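Local coordinates for 3-hydroxyacyl-CoA dehydrogenase (Archaeoglobus fulgidus, PDB 1ZEJ), which probably acts as an NAD+-dependent dehydrogenase that oxidises a hydroxyl group of its substrate, such as L-gulonate or a 3-hydroxyacyl-CoA, at residues A[79-82]-A[87-90]; A[113-118]-A[123-128]; A[129-134]-A[139-144]; A[94-99]-A[117-122]; A[61-64]-A[69-72]. One frame throughout, in Å; residues are numbered along the deposited sequence. Where two conformers were deposited one is given.

Contact 1 (A[79-82]-A[87-90]); sequences EAVF and TKVE
Glu79 and Lys88 form a buried salt bridge between the end of strand 76-79 and helix 85-96, in the NAD-binding domain. Lys88 NZ lies 2.7 Å from Glu79 OE2 and meets its syn lone pair. A second bond, from the same NZ to Glu79 OE1, is weak. The anti lone pair of OE2 serves the backbone. Val81 N is 2.6 Å from Glu79 OE2, and the bond is nearly straight at 172°. Two donors thus hold one oxygen and limit the turning of the carboxylate. The Lys88 chain runs extended until its last torsion (chi4 -89°), where it bends and brings NZ to Glu79. A water links Lys88 NZ to Val81 O. Ser105 OG bonds both Glu79 OE1 and Lys88 NZ, and Asn106 O also accepts from NZ. With an alanine in place of Glu79, Lys88 would probably be left without this carboxylate as a counter-charge, and Val81 N without this acceptor. Val81 CG2 adds apolar packing, 4.0 Å from Thr87 CG2. Lys88 is predicted to bind NAD+, and Val81 lies next to Gly19 of the glycine-rich motif. The arrangement is consistent with the coenzyme site of a Rossmann fold.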
# COMPACT_ATOMS: atom_id res chain seq x y z
N GLU A 79 -18.95 21.34 3.76
CA GLU A 79 -18.06 22.49 3.88
C GLU A 79 -16.64 22.11 3.42
O GLU A 79 -16.08 21.12 3.86
CB GLU A 79 -18.12 23.03 5.31
CG GLU A 79 -17.01 24.03 5.64
CD GLU A 79 -15.69 23.37 5.95
OE1 GLU A 79 -15.64 22.62 6.93
OE2 GLU A 79 -14.69 23.60 5.23
N ALA A 80 -16.09 22.87 2.47
CA ALA A 80 -14.75 22.64 1.97
C ALA A 80 -13.99 23.93 1.87
O ALA A 80 -13.51 24.27 0.79
CB ALA A 80 -14.81 21.95 0.61
N VAL A 81 -13.84 24.66 2.98
CA VAL A 81 -13.13 25.94 2.96
C VAL A 81 -11.67 25.72 3.40
O VAL A 81 -11.26 24.59 3.65
CB VAL A 81 -13.83 27.01 3.84
CG1 VAL A 81 -15.26 27.23 3.38
CG2 VAL A 81 -13.83 26.64 5.34
N PHE A 82 -10.91 26.80 3.47
CA PHE A 82 -9.50 26.71 3.90
C PHE A 82 -9.29 25.83 5.15
O PHE A 82 -10.08 25.87 6.10
CB PHE A 82 -8.91 28.11 4.10
CG PHE A 82 -7.42 28.09 4.29
CD1 PHE A 82 -6.57 28.03 3.19
CD2 PHE A 82 -6.88 28.09 5.55
CE1 PHE A 82 -5.18 28.00 3.35
CE2 PHE A 82 -5.50 28.05 5.74
CZ PHE A 82 -4.64 28.00 4.63
N THR A 87 -11.41 29.21 10.78
CA THR A 87 -12.17 29.48 9.55
C THR A 87 -13.31 28.48 9.42
O THR A 87 -14.45 28.86 9.11
CB THR A 87 -11.30 29.39 8.30
OG1 THR A 87 -10.15 30.26 8.41
CG2 THR A 87 -12.11 29.78 7.06
N LYS A 88 -13.02 27.21 9.64
CA LYS A 88 -14.06 26.17 9.54
C LYS A 88 -15.13 26.36 10.60
O LYS A 88 -16.32 26.32 10.29
CB LYS A 88 -13.46 24.75 9.64
CG LYS A 88 -12.64 24.40 8.39
CD LYS A 88 -12.19 22.95 8.37
CE LYS A 88 -11.57 22.56 7.00
NZ LYS A 88 -12.62 22.05 6.04
N VAL A 89 -14.70 26.62 11.84
CA VAL A 89 -15.63 26.86 12.93
C VAL A 89 -16.56 28.05 12.60
O VAL A 89 -17.77 27.97 12.77
CB VAL A 89 -14.86 27.06 14.25
CG1 VAL A 89 -15.74 27.68 15.38
CG2 VAL A 89 -14.30 25.75 14.66
N GLU A 90 -15.97 29.13 12.10
CA GLU A 90 -16.75 30.32 11.77
C GLU A 90 -17.88 30.04 10.75
O GLU A 90 -19.05 30.36 10.97
CB GLU A 90 -15.82 31.42 11.29
CG GLU A 90 -16.53 32.54 10.56
CD GLU A 90 -15.66 33.73 10.32
OE1 GLU A 90 -14.48 33.68 10.75
OE2 GLU A 90 -16.17 34.71 9.71
O HOH W 1 -11.23 21.95 3.47

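Contact 2 (A[113-118]-A[123-128]); sequences DDIAER and SRFLGV
Ile115 and Phe125 make the tight half of this contact, and both are buried. Ile115 CG2 comes within 3.4 Å of Phe125 CZ and also touches CE2. The methyl approaches the ring obliquely, and the two side chains cross at about a right angle. The Phe125 ring reaches the helix because its CG is anti to the backbone N (chi1 171°). Ala116 packs less closely, with its CB 3.9 Å from Phe125 CD2. Leu92 of helix 85-96 touches both Ile115 and Phe125, and Leu119 also lies against the ring.

Away from the ring the segment is polar, and Glu117 and Arg118 are exposed. These two do not touch segment 123-128. Arg118 NH1 folds back to Asp114 O at 2.8 Å. The same nitrogen forms a salt bridge with Glu117 OE2, though the hydrogen bond in it is weak. Glu117 OE1 has a second partner in Arg146. Asp114 faces the dimer partner and pairs with Arg239 of the second subunit. Ile115 and Ala116 of helix 112-116 thus pack on Phe125 of strand 125-130. This is the packing of a beta-alpha-beta crossover in a Rossmann-type domain, which here runs from strand 103-105 through the helix to strand 125-130.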
# COMPACT_ATOMS: atom_id res chain seq x y z
N ASP A 113 -13.02 16.50 16.19
CA ASP A 113 -13.38 16.75 17.58
C ASP A 113 -13.09 18.21 17.97
O ASP A 113 -13.88 18.83 18.69
CB ASP A 113 -12.68 15.77 18.52
CG ASP A 113 -13.36 14.39 18.48
OD1 ASP A 113 -14.29 14.18 19.24
OD2 ASP A 113 -12.94 13.54 17.71
N ASP A 114 -11.99 18.77 17.48
CA ASP A 114 -11.68 20.18 17.83
C ASP A 114 -12.71 21.13 17.19
O ASP A 114 -13.12 22.15 17.79
CB ASP A 114 -10.28 20.57 17.40
CG ASP A 114 -9.21 19.95 18.25
OD1 ASP A 114 -9.47 19.22 19.24
OD2 ASP A 114 -8.07 20.21 17.89
N ILE A 115 -13.14 20.83 15.97
CA ILE A 115 -14.22 21.57 15.35
C ILE A 115 -15.55 21.39 16.12
O ILE A 115 -16.20 22.38 16.51
CB ILE A 115 -14.43 21.16 13.88
CG1 ILE A 115 -13.22 21.56 13.05
CG2 ILE A 115 -15.69 21.81 13.32
CD1 ILE A 115 -13.17 20.87 11.69
N ALA A 116 -15.91 20.14 16.37
CA ALA A 116 -17.19 19.81 16.99
C ALA A 116 -17.37 20.46 18.33
O ALA A 116 -18.45 20.87 18.68
CB ALA A 116 -17.30 18.32 17.17
N GLU A 117 -16.32 20.54 19.11
CA GLU A 117 -16.45 21.10 20.45
C GLU A 117 -16.69 22.62 20.43
O GLU A 117 -17.05 23.20 21.47
CB GLU A 117 -15.28 20.68 21.34
CG GLU A 117 -13.97 21.27 21.03
CD GLU A 117 -12.85 20.68 21.91
OE1 GLU A 117 -12.99 19.58 22.51
OE2 GLU A 117 -11.78 21.30 21.93
N ARG A 118 -16.53 23.26 19.26
CA ARG A 118 -16.77 24.68 19.13
C ARG A 118 -18.12 25.01 18.45
O ARG A 118 -18.45 26.19 18.28
CB ARG A 118 -15.58 25.30 18.39
CG ARG A 118 -14.36 25.31 19.25
CD ARG A 118 -13.09 25.43 18.43
NE ARG A 118 -11.91 25.60 19.29
CZ ARG A 118 -11.25 24.61 19.92
NH1 ARG A 118 -11.61 23.31 19.82
NH2 ARG A 118 -10.21 24.95 20.67
N SER A 123 -24.06 17.18 17.47
CA SER A 123 -24.57 15.84 17.23
C SER A 123 -24.79 15.54 15.75
O SER A 123 -24.77 14.37 15.36
CB SER A 123 -25.84 15.54 18.00
OG SER A 123 -26.83 16.45 17.69
N ARG A 124 -24.98 16.58 14.92
CA ARG A 124 -25.22 16.39 13.49
C ARG A 124 -24.07 16.91 12.63
O ARG A 124 -24.23 17.16 11.45
CB ARG A 124 -26.58 16.99 13.07
CG ARG A 124 -26.80 18.41 13.50
CD ARG A 124 -25.83 19.44 12.90
NE ARG A 124 -26.24 20.74 13.39
CZ ARG A 124 -27.05 21.58 12.75
NH1 ARG A 124 -27.41 21.37 11.51
NH2 ARG A 124 -27.44 22.68 13.34
N PHE A 125 -22.88 16.99 13.23
CA PHE A 125 -21.67 17.40 12.55
C PHE A 125 -20.76 16.17 12.44
O PHE A 125 -20.63 15.36 13.39
CB PHE A 125 -20.88 18.45 13.35
CG PHE A 125 -19.51 18.72 12.77
CD1 PHE A 125 -19.39 19.36 11.56
CD2 PHE A 125 -18.36 18.29 13.42
CE1 PHE A 125 -18.14 19.57 10.98
CE2 PHE A 125 -17.11 18.51 12.88
CZ PHE A 125 -17.00 19.18 11.64
N LEU A 126 -20.13 16.05 11.28
CA LEU A 126 -19.12 15.03 11.10
C LEU A 126 -18.17 15.42 9.98
O LEU A 126 -18.43 16.38 9.23
CB LEU A 126 -19.80 13.69 10.90
CG LEU A 126 -20.36 13.08 9.62
CD1 LEU A 126 -21.47 12.07 9.90
CD2 LEU A 126 -20.64 13.98 8.49
N GLY A 127 -17.10 14.69 9.86
CA GLY A 127 -16.11 14.94 8.81
C GLY A 127 -16.49 14.03 7.65
O GLY A 127 -16.90 12.88 7.86
N VAL A 128 -16.37 14.54 6.43
CA VAL A 128 -16.49 13.67 5.22
C VAL A 128 -15.29 13.98 4.35
O VAL A 128 -15.24 15.09 3.74
CB VAL A 128 -17.82 13.86 4.44
CG1 VAL A 128 -17.85 13.09 3.18
CG2 VAL A 128 -19.00 13.47 5.25

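Contact 3 (A[129-134]-A[139-144]); sequences HWMNPP and LVEIVI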
# COMPACT_ATOMS: atom_id res chain seq x y z
N HIS A 129 -14.36 13.02 4.28
CA HIS A 129 -13.07 13.11 3.65
C HIS A 129 -13.12 12.46 2.26
O HIS A 129 -13.22 11.24 2.10
CB HIS A 129 -12.06 12.43 4.58
CG HIS A 129 -10.67 12.39 4.06
ND1 HIS A 129 -9.80 11.36 4.39
CD2 HIS A 129 -9.96 13.25 3.27
CE1 HIS A 129 -8.64 11.57 3.79
NE2 HIS A 129 -8.72 12.71 3.10
N TRP A 130 -13.19 13.33 1.26
CA TRP A 130 -13.24 12.95 -0.14
C TRP A 130 -11.84 12.85 -0.63
O TRP A 130 -10.96 13.54 -0.15
CB TRP A 130 -13.93 14.04 -0.96
CG TRP A 130 -15.39 14.27 -0.65
CD1 TRP A 130 -15.89 15.01 0.38
CD2 TRP A 130 -16.52 13.80 -1.39
NE1 TRP A 130 -17.25 15.03 0.33
CE2 TRP A 130 -17.66 14.28 -0.74
CE3 TRP A 130 -16.67 13.01 -2.53
CZ2 TRP A 130 -18.95 14.02 -1.20
CZ3 TRP A 130 -17.96 12.76 -3.00
CH2 TRP A 130 -19.08 13.25 -2.33
N MSE A 131 -11.62 12.00 -1.63
CA MSE A 131 -10.28 11.85 -2.22
C MSE A 131 -10.24 12.72 -3.49
O MSE A 131 -11.22 13.35 -3.87
CB MSE A 131 -9.97 10.38 -2.52
CG MSE A 131 -10.30 9.41 -1.40
SE MSE A 131 -9.23 9.71 0.21
CE MSE A 131 -10.53 9.23 1.63
N ASN A 132 -9.07 12.84 -4.08
CA ASN A 132 -8.86 13.79 -5.15
C ASN A 132 -8.65 13.10 -6.47
O ASN A 132 -7.68 12.37 -6.59
CB ASN A 132 -7.62 14.64 -4.83
CG ASN A 132 -7.52 15.90 -5.71
OD1 ASN A 132 -8.51 16.40 -6.26
ND2 ASN A 132 -6.31 16.40 -5.84
N PRO A 133 -9.49 13.38 -7.49
CA PRO A 133 -10.71 14.22 -7.48
C PRO A 133 -11.92 13.50 -6.91
O PRO A 133 -12.09 12.29 -7.17
CB PRO A 133 -10.94 14.53 -8.96
CG PRO A 133 -9.83 13.90 -9.73
CD PRO A 133 -9.19 12.89 -8.83
N PRO A 134 -12.76 14.23 -6.12
CA PRO A 134 -13.93 13.67 -5.47
C PRO A 134 -14.87 12.92 -6.40
O PRO A 134 -15.43 11.93 -6.00
CB PRO A 134 -14.62 14.90 -4.91
CG PRO A 134 -13.54 15.77 -4.60
CD PRO A 134 -12.61 15.65 -5.74
N LEU A 139 -13.44 6.14 -2.91
CA LEU A 139 -13.47 6.12 -1.44
C LEU A 139 -13.86 7.46 -0.84
O LEU A 139 -13.37 8.52 -1.27
CB LEU A 139 -12.13 5.61 -0.85
CG LEU A 139 -12.14 5.51 0.67
CD1 LEU A 139 -12.89 4.25 1.14
CD2 LEU A 139 -10.78 5.49 1.20
N VAL A 140 -14.79 7.42 0.10
CA VAL A 140 -15.06 8.56 0.96
C VAL A 140 -15.07 8.04 2.38
O VAL A 140 -15.72 7.03 2.67
CB VAL A 140 -16.37 9.28 0.62
CG1 VAL A 140 -16.55 10.49 1.49
CG2 VAL A 140 -16.39 9.67 -0.81
N GLU A 141 -14.33 8.69 3.24
CA GLU A 141 -14.31 8.37 4.67
C GLU A 141 -15.23 9.31 5.43
O GLU A 141 -15.20 10.52 5.20
CB GLU A 141 -12.93 8.51 5.25
CG GLU A 141 -11.96 7.44 4.80
CD GLU A 141 -10.58 7.68 5.40
OE1 GLU A 141 -10.15 8.87 5.44
OE2 GLU A 141 -9.94 6.68 5.87
N ILE A 142 -16.05 8.76 6.30
CA ILE A 142 -16.76 9.59 7.27
C ILE A 142 -15.97 9.53 8.54
O ILE A 142 -15.69 8.42 9.02
CB ILE A 142 -18.16 9.04 7.51
CG1 ILE A 142 -18.99 9.19 6.21
CG2 ILE A 142 -18.81 9.71 8.74
CD1 ILE A 142 -20.32 8.55 6.24
N VAL A 143 -15.64 10.69 9.10
CA VAL A 143 -14.82 10.75 10.29
C VAL A 143 -15.68 11.39 11.37
O VAL A 143 -16.02 12.56 11.27
CB VAL A 143 -13.54 11.53 10.05
CG1 VAL A 143 -12.64 11.47 11.28
CG2 VAL A 143 -12.79 10.97 8.84
N ILE A 144 -16.04 10.61 12.37
CA ILE A 144 -16.94 11.08 13.39
C ILE A 144 -16.23 11.64 14.63
O ILE A 144 -15.13 11.22 15.00
CB ILE A 144 -18.01 10.02 13.74
CG1 ILE A 144 -17.45 8.84 14.52
CG2 ILE A 144 -18.70 9.54 12.45
CD1 ILE A 144 -18.51 8.08 15.22
O HOH W 2 -13.65 10.49 -2.97
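Glu141 OE1 is gripped by His129 ND1 across a beta hairpin and by Ser174 OG from outside it. The hairpin joins antiparallel strands 125-130 and 139-144 of the NAD-binding domain. His129 ND1 donates to Glu141 OE1 at 2.7 Å. The oxygen sits at the edge of the imidazole, near the ring plane, and is met almost along its C-O axis. The ring and the carboxylate are turned 49° from each other. Both side chains lie alongside one another and point the same way. Glu141 OE2 accepts from Val176 N, so helix 175-193 also holds the carboxylate.

His129 and Glu141 form an antiparallel hydrogen-bonded pair. His129 N bonds Glu141 O at 2.8 Å, and Glu141 N returns a bond to His129 O at 3.0 Å. The Met131 side chain, a selenomethionine, bends at chi2 (-64°) and again at chi3. Its CE rests over one face of the imidazole, offset toward the rim, and lies 3.8 Å from Leu139 CD2. A water joins Met131 N to Leu139 O. His207 of the second subunit packs on Met131 and Leu139.

His129 is predicted to be important for catalysis, and Glu141 probably helps to fix the orientation of its ring. With an alanine at Glu141 the imidazole would probably be freer to turn, and Ser174 OG and Val176 N would lose this partner. On the Trp130 side of the sheet, Val140 CG2 makes an off-centre CH-pi contact with the indole, 3.8 Å from Trp130 CE3.

Contact 4 (A[94-99]-A[117-122]); sequences EVERLT and ERLDSP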
# COMPACT_ATOMS: atom_id res chain seq x y z
N GLU A 94 -22.10 29.65 11.48
CA GLU A 94 -23.06 30.41 10.73
C GLU A 94 -24.14 29.51 10.14
O GLU A 94 -25.36 29.78 10.29
CB GLU A 94 -22.33 31.14 9.62
CG GLU A 94 -23.17 31.96 8.75
CD GLU A 94 -22.32 32.97 7.95
OE1 GLU A 94 -21.15 32.64 7.60
OE2 GLU A 94 -22.84 34.07 7.69
N VAL A 95 -23.72 28.43 9.49
CA VAL A 95 -24.68 27.54 8.85
C VAL A 95 -25.54 26.78 9.85
O VAL A 95 -26.70 26.51 9.59
CB VAL A 95 -23.98 26.60 7.82
CG1 VAL A 95 -24.76 25.35 7.58
CG2 VAL A 95 -23.79 27.36 6.53
N GLU A 96 -25.01 26.47 11.03
CA GLU A 96 -25.80 25.67 11.99
C GLU A 96 -27.03 26.39 12.52
O GLU A 96 -27.99 25.75 12.87
CB GLU A 96 -24.92 25.07 13.13
CG GLU A 96 -24.42 26.02 14.13
CD GLU A 96 -23.66 25.32 15.30
OE1 GLU A 96 -23.88 24.11 15.56
OE2 GLU A 96 -22.85 26.04 15.94
N ARG A 97 -27.01 27.72 12.51
CA ARG A 97 -28.18 28.50 12.85
C ARG A 97 -29.29 28.47 11.81
O ARG A 97 -30.45 28.81 12.14
CB ARG A 97 -27.78 29.96 13.09
CG ARG A 97 -26.73 30.13 14.19
CD ARG A 97 -26.59 31.59 14.63
NE ARG A 97 -25.89 32.42 13.65
CZ ARG A 97 -24.56 32.60 13.58
NH1 ARG A 97 -23.72 32.01 14.43
NH2 ARG A 97 -24.07 33.39 12.62
N LEU A 98 -28.95 28.13 10.55
CA LEU A 98 -29.88 28.24 9.42
C LEU A 98 -30.55 26.91 9.11
O LEU A 98 -31.58 26.85 8.42
CB LEU A 98 -29.13 28.72 8.17
CG LEU A 98 -28.48 30.10 8.27
CD1 LEU A 98 -27.57 30.35 7.04
CD2 LEU A 98 -29.49 31.19 8.46
N THR A 99 -29.98 25.83 9.63
CA THR A 99 -30.53 24.54 9.30
C THR A 99 -30.18 23.56 10.40
O THR A 99 -29.16 23.72 11.08
CB THR A 99 -29.99 24.05 7.92
OG1 THR A 99 -30.54 22.76 7.59
CG2 THR A 99 -28.49 23.91 7.92
N GLU A 117 -16.32 20.54 19.11
CA GLU A 117 -16.45 21.10 20.45
C GLU A 117 -16.69 22.62 20.43
O GLU A 117 -17.05 23.20 21.47
CB GLU A 117 -15.28 20.68 21.34
CG GLU A 117 -13.97 21.27 21.03
CD GLU A 117 -12.85 20.68 21.91
OE1 GLU A 117 -12.99 19.58 22.51
OE2 GLU A 117 -11.78 21.30 21.93
N ARG A 118 -16.53 23.26 19.26
CA ARG A 118 -16.77 24.68 19.13
C ARG A 118 -18.12 25.01 18.45
O ARG A 118 -18.45 26.19 18.28
CB ARG A 118 -15.58 25.30 18.39
CG ARG A 118 -14.36 25.31 19.25
CD ARG A 118 -13.09 25.43 18.43
NE ARG A 118 -11.91 25.60 19.29
CZ ARG A 118 -11.25 24.61 19.92
NH1 ARG A 118 -11.61 23.31 19.82
NH2 ARG A 118 -10.21 24.95 20.67
N LEU A 119 -18.89 23.99 18.13
CA LEU A 119 -20.23 24.15 17.56
C LEU A 119 -21.30 24.09 18.64
O LEU A 119 -21.15 23.45 19.68
CB LEU A 119 -20.54 23.06 16.51
CG LEU A 119 -19.54 22.90 15.38
CD1 LEU A 119 -20.07 21.84 14.46
CD2 LEU A 119 -19.26 24.22 14.61
N ASP A 120 -22.41 24.74 18.34
CA ASP A 120 -23.60 24.70 19.21
C ASP A 120 -24.32 23.36 19.16
O ASP A 120 -24.86 22.91 20.15
CB ASP A 120 -24.57 25.80 18.74
CG ASP A 120 -25.59 26.18 19.78
OD1 ASP A 120 -25.20 26.62 20.89
OD2 ASP A 120 -26.79 26.10 19.47
N SER A 121 -24.33 22.70 18.00
CA SER A 121 -25.11 21.47 17.85
C SER A 121 -24.28 20.37 17.16
O SER A 121 -24.56 19.95 16.00
CB SER A 121 -26.42 21.79 17.10
OG SER A 121 -26.13 22.62 15.94
N PRO A 122 -23.28 19.87 17.87
CA PRO A 122 -22.33 18.95 17.21
C PRO A 122 -22.86 17.52 16.96
O PRO A 122 -22.15 16.73 16.34
CB PRO A 122 -21.15 18.97 18.17
CG PRO A 122 -21.75 19.15 19.46
CD PRO A 122 -22.90 20.09 19.28
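Glu96 takes hold of Asp120 and Ser121 with its carboxylate. Three donors fill the first shell. Asp120 N bonds Glu96 OE2 at 2.8 Å in a fairly straight line (167°). It arrives on the syn side, a little out of the carboxylate plane. The other oxygen, Glu96 OE1, has two donors from one residue. Ser121 OG gives it a bond of 2.7 Å, and Ser121 N lies 2.9 Å from the same OE1. The amide comes on the syn side and the hydroxyl on the anti side. Both reach OE1 from the same face of its plane. The bond from Ser121 N is more bent, at 145°. Leu119 CB closes in on the carboxylate, 3.6 Å from Glu96 OE1.

The carboxylate is carried there by the Glu96 side chain. Its CG lies between the backbone N and the carbonyl carbon (chi1 72°), and beyond CG the chain is extended. Glu96 is buried, and the three donors satisfy its acid group. They would probably favour its charged form.

A second shell steadies the loop. Arg124 NH2 bonds Ser121 OG, while Arg124 NH1 binds Thr99 O. Arg93 NH1 binds Arg118 O and makes a long, weak ion pair with Glu96 OE2. Leu119 packs on Leu92. Two backbone amides and one hydroxyl thus tie Glu96, near the end of helix 85-96, to the loop between helix 112-116 and strand 125-130. This is the helix-to-strand connection of a beta-alpha-beta unit, at the edge of the Rossmann sheet opposite the C-terminal strand ends where such folds bind the coenzyme.

Contact 5 (A[61-64]-A[69-72]); sequences KIEF and EKVK
Glu63 and Lys70 form a salt bridge on the surface of the Rossmann-type domain. Glu63 sits on strand 62-65, the outermost strand at one end of the parallel part of the sheet. Backbone hydrogen bonds join Glu63 to Val37 and Leu39 of the neighbouring strand 36-40. Lys70 belongs to the loop that leads on to strand 76-79.

The charged contact comes first. Lys70 NZ donates to Glu63 OE1 at 2.7 Å and meets its syn lone pair. The other oxygen is further off, with Glu63 OE2 3.3 Å from Lys70 NZ. Lys70 CE follows, 3.8 Å from Glu63 OE1. The side chains cross at about a right angle. Glu63 reaches out with its chain extended. Lys70 instead bends twice, at chi2 (-72°) and chi4 (85°), and this folds NZ back to the carboxylate.

Apolar packing is slight: the Lys70 side chain touches Val38 of strand 36-40.

A water also lies between the carboxylates of Glu63 and Glu69. These two like charges stand near each other, and the water and Lys70 probably ease their repulsion. The water is 2.7 Å from Glu69 OE2, while Glu69 OE1 binds Thr67 OG1.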
# COMPACT_ATOMS: atom_id res chain seq x y z
N LYS A 61 -27.93 21.36 -12.86
CA LYS A 61 -28.20 20.92 -11.49
C LYS A 61 -27.48 21.76 -10.40
O LYS A 61 -27.67 21.51 -9.22
CB LYS A 61 -27.79 19.45 -11.34
CG LYS A 61 -28.50 18.48 -12.32
CD LYS A 61 -29.61 17.71 -11.61
CE LYS A 61 -29.14 16.32 -11.11
NZ LYS A 61 -30.24 15.56 -10.38
N ILE A 62 -26.66 22.73 -10.78
CA ILE A 62 -25.81 23.49 -9.84
C ILE A 62 -26.18 24.98 -9.86
O ILE A 62 -26.19 25.56 -10.95
CB ILE A 62 -24.30 23.31 -10.15
CG1 ILE A 62 -23.88 21.83 -10.04
CG2 ILE A 62 -23.44 24.09 -9.14
CD1 ILE A 62 -22.56 21.49 -10.74
N GLU A 63 -26.50 25.56 -8.70
CA GLU A 63 -26.71 27.00 -8.55
C GLU A 63 -25.42 27.53 -7.96
O GLU A 63 -24.88 26.94 -7.02
CB GLU A 63 -27.90 27.33 -7.65
CG GLU A 63 -27.98 28.83 -7.24
CD GLU A 63 -29.22 29.16 -6.40
OE1 GLU A 63 -30.10 28.29 -6.28
OE2 GLU A 63 -29.30 30.30 -5.90
N PHE A 64 -24.91 28.62 -8.52
CA PHE A 64 -23.75 29.29 -7.96
C PHE A 64 -24.24 30.52 -7.20
O PHE A 64 -25.05 31.30 -7.72
CB PHE A 64 -22.79 29.68 -9.06
CG PHE A 64 -22.33 28.51 -9.89
CD1 PHE A 64 -23.10 28.05 -10.95
CD2 PHE A 64 -21.11 27.92 -9.65
CE1 PHE A 64 -22.69 26.97 -11.72
CE2 PHE A 64 -20.68 26.85 -10.45
CZ PHE A 64 -21.49 26.39 -11.46
N GLU A 69 -28.91 31.87 1.73
CA GLU A 69 -30.35 31.74 1.88
C GLU A 69 -30.90 30.37 1.52
O GLU A 69 -31.95 29.99 2.02
CB GLU A 69 -31.11 32.83 1.19
CG GLU A 69 -31.34 32.76 -0.32
CD GLU A 69 -30.13 33.13 -1.11
OE1 GLU A 69 -29.05 33.30 -0.50
OE2 GLU A 69 -30.26 33.25 -2.35
N LYS A 70 -30.21 29.65 0.64
CA LYS A 70 -30.68 28.33 0.21
C LYS A 70 -30.26 27.21 1.20
O LYS A 70 -30.76 26.06 1.07
CB LYS A 70 -30.22 28.00 -1.21
CG LYS A 70 -30.63 28.95 -2.32
CD LYS A 70 -32.08 28.83 -2.63
CE LYS A 70 -32.55 29.74 -3.81
NZ LYS A 70 -32.35 29.15 -5.15
N VAL A 71 -29.43 27.53 2.19
CA VAL A 71 -28.99 26.52 3.19
C VAL A 71 -30.20 25.84 3.87
O VAL A 71 -30.22 24.64 4.03
CB VAL A 71 -28.09 27.13 4.31
CG1 VAL A 71 -27.98 26.21 5.52
CG2 VAL A 71 -26.74 27.42 3.74
N LYS A 72 -31.20 26.62 4.26
CA LYS A 72 -32.39 26.03 4.91
C LYS A 72 -33.22 25.12 4.00
O LYS A 72 -34.01 24.31 4.47
CB LYS A 72 -33.29 27.10 5.47
CG LYS A 72 -33.81 28.07 4.42
O HOH W 3 -28.47 31.47 -3.28

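How the contacts relate
All five contacts lie in the NAD-binding domain. Contacts 1, 2 and 4 form one cluster around helix 85-96. The centres of contacts 2 and 4 are about 9 Å apart, and those of contacts 1 and 2 about 12 Å apart. Lys88 CD lies 4.0 Å from Ile115 CD1, so the predicted NAD+ residue rests on the packed core. Contact 3 continues strand 125-130 of contact 2, and Gly127 N is 2.8 Å from Val143 O. Contact 3 brings in His129, predicted to matter for catalysis. Contact 5 is more distant, with Glu63 about 12 Å from Asp41, a predicted NAD+ residue, between side chains, but Val71 CG1 touches Thr99 CG2 of contact 4 at 3.4 Å.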